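SnoaL-like domain-containing protein (Silicibacter pomeroyi, PDB 3FLJ) is of unknown function but has a cystatin-like alpha+beta fold of the SnoaL-like family, whose cone-shaped pocket often serves small-molecule binding or catalysis. Local coordinates at residues Glu36-His40 with Arg61-Ala66. Numbering follows the deposited sequence.
Sequences ESLIH and RDPVAA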
loop_
_atom_site.group_PDB
_atom_site.type_symbol
_atom_site.label_atom_id
_atom_site.label_comp_id
_atom_site.label_asym_id
_atom_site.label_seq_id
_atom_site.Cartn_x
_atom_site.Cartn_y
_atom_site.Cartn_z
ATOM N N GLU A 36 -6.732 -12.787 17.928
ATOM C CA GLU A 36 -6.099 -11.755 18.763
ATOM C C GLU A 36 -4.978 -12.264 19.666
ATOM O O GLU A 36 -3.924 -11.632 19.742
ATOM C CB GLU A 36 -7.181 -11.054 19.580
ATOM C CG GLU A 36 -6.717 -9.960 20.524
ATOM C CD GLU A 36 -7.853 -9.198 21.155
ATOM O OE1 GLU A 36 -8.972 -9.173 20.604
ATOM O OE2 GLU A 36 -7.613 -8.594 22.209
ATOM N N SER A 37 -5.228 -13.389 20.338
ATOM C CA SER A 37 -4.247 -14.037 21.227
ATOM C C SER A 37 -2.957 -14.422 20.489
ATOM O O SER A 37 -1.864 -14.218 21.021
ATOM C CB SER A 37 -4.852 -15.262 21.947
ATOM O OG SER A 37 -5.390 -16.205 21.029
ATOM N N LEU A 38 -3.093 -14.942 19.268
ATOM C CA LEU A 38 -1.929 -15.322 18.444
ATOM C C LEU A 38 -1.176 -14.112 17.856
ATOM O O LEU A 38 0.040 -14.187 17.667
ATOM C CB LEU A 38 -2.322 -16.332 17.354
ATOM C CG LEU A 38 -2.881 -17.680 17.851
ATOM C CD1 LEU A 38 -3.280 -18.541 16.655
ATOM C CD2 LEU A 38 -1.912 -18.456 18.758
ATOM N N ILE A 39 -1.891 -13.020 17.575
ATOM C CA ILE A 39 -1.286 -11.767 17.082
ATOM C C ILE A 39 -0.398 -11.112 18.168
ATOM O O ILE A 39 0.707 -10.687 17.839
ATOM C CB ILE A 39 -2.378 -10.752 16.570
ATOM C CG1 ILE A 39 -3.100 -11.294 15.321
ATOM C CG2 ILE A 39 -1.759 -9.400 16.220
ATOM C CD1 ILE A 39 -4.442 -10.618 15.015
ATOM N N HIS A 40 -0.894 -11.078 19.423
ATOM C CA HIS A 40 -0.216 -10.450 20.572
ATOM C C HIS A 40 1.289 -10.797 20.685
ATOM O O HIS A 40 2.117 -9.889 20.845
ATOM C CB HIS A 40 -0.963 -10.817 21.871
ATOM C CG HIS A 40 -0.635 -9.952 23.042
ATOM N ND1 HIS A 40 0.403 -10.226 23.902
ATOM C CD2 HIS A 40 -1.241 -8.843 23.524
ATOM C CE1 HIS A 40 0.434 -9.313 24.857
ATOM N NE2 HIS A 40 -0.552 -8.462 24.649
ATOM N N ARG A 61 0.805 -3.230 22.526
ATOM C CA ARG A 61 0.457 -4.581 22.063
ATOM C C ARG A 61 -0.999 -4.973 22.365
ATOM O O ARG A 61 -1.638 -5.580 21.507
ATOM C CB ARG A 61 1.441 -5.665 22.551
ATOM C CG ARG A 61 1.597 -5.825 24.063
ATOM C CD ARG A 61 2.191 -7.189 24.449
ATOM N NE ARG A 61 3.573 -7.385 23.989
ATOM C CZ ARG A 61 4.699 -7.347 24.726
ATOM N NH1 ARG A 61 4.706 -7.111 26.049
ATOM N NH2 ARG A 61 5.873 -7.553 24.110
ATOM N N ASP A 62 -1.518 -4.617 23.547
ATOM C CA ASP A 62 -2.923 -4.927 23.903
ATOM C C ASP A 62 -3.950 -4.239 22.976
ATOM O O ASP A 62 -4.756 -4.939 22.351
ATOM C CB ASP A 62 -3.220 -4.672 25.392
ATOM C CG ASP A 62 -2.548 -5.668 26.326
ATOM O OD1 ASP A 62 -1.759 -6.526 25.887
ATOM O OD2 ASP A 62 -2.815 -5.570 27.541
ATOM N N PRO A 63 -3.933 -2.891 22.883
ATOM C CA PRO A 63 -4.857 -2.253 21.936
ATOM C C PRO A 63 -4.648 -2.611 20.442
ATOM O O PRO A 63 -5.641 -2.777 19.722
ATOM C CB PRO A 63 -4.662 -0.750 22.201
ATOM C CG PRO A 63 -3.425 -0.613 22.947
ATOM C CD PRO A 63 -3.201 -1.883 23.683
ATOM N N VAL A 64 -3.392 -2.756 20.005
ATOM C CA VAL A 64 -3.094 -3.087 18.590
ATOM C C VAL A 64 -3.608 -4.481 18.212
ATOM O O VAL A 64 -4.195 -4.639 17.139
ATOM C CB VAL A 64 -1.599 -2.876 18.241
ATOM C CG1 VAL A 64 -1.236 -3.465 16.865
ATOM C CG2 VAL A 64 -1.273 -1.378 18.316
ATOM N N ALA A 65 -3.392 -5.468 19.087
ATOM C CA ALA A 65 -3.879 -6.846 18.859
ATOM C C ALA A 65 -5.421 -6.872 18.725
ATOM O O ALA A 65 -5.951 -7.570 17.862
ATOM C CB ALA A 65 -3.398 -7.799 19.974
ATOM N N ALA A 66 -6.107 -6.097 19.576
ATOM C CA ALA A 66 -7.573 -5.929 19.533
ATOM C C ALA A 66 -8.047 -5.297 18.230
ATOM O O ALA A 66 -9.012 -5.775 17.637
ATOM C CB ALA A 66 -8.073 -5.119 20.736
HETATM O O HOH W 1 -5.524 -7.359 23.077
HETATM O O HOH W 2 -10.342 -8.009 18.592
#
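CG of His40 is anti to the backbone N (chi1 -163°), which brings NE2 beside Asp62 OD1, and Glu36 reaches Ala66 by the same first rotation followed by an extended chain. In the His40 conformer described here, one of two, NE2 donates to Asp62 OD1 at 2.6 Å. The acceptor lies in the plane of the ring and is approached nearly along its C-O axis, although ring and carboxylate planes stand 41° apart. The placing of Arg61 against the same ring is doubtful, since both residues have alternate conformers. Ala65 and Ala66 keep this side of helix 61-74 low. Ala65 CB fits against helix 36-40, 4.0 Å from Glu36 CG, and Ile39 CG2 lies beside it. The two short helical segments approach to 8.9 Å between axes and run at 135° to each other. In this cystatin-like fold, helix 61-74 packs beside the curved sheet, and residues 36-40 form a short helix laid against its first turns. Glu36 CD lies 3.7 Å from Ala66 CA. The Glu36 carboxylate also reaches helix 61-74 through two waters. One donates to Glu36 OE2 and to the backbone O of Asp62, each at 2.6 Å; the other donates to Glu36 OE1 and Ala66 O. Glu36 OE2 also forms a salt bridge with Arg146. With an alanine here the carboxylate is gone, and Arg146 is likely to lose this partner and both waters to be less firmly held. Tyr150 of helix 147-150 touches Asp62 and Ala66, while Val30 of helix 22-31 packs on Ile39.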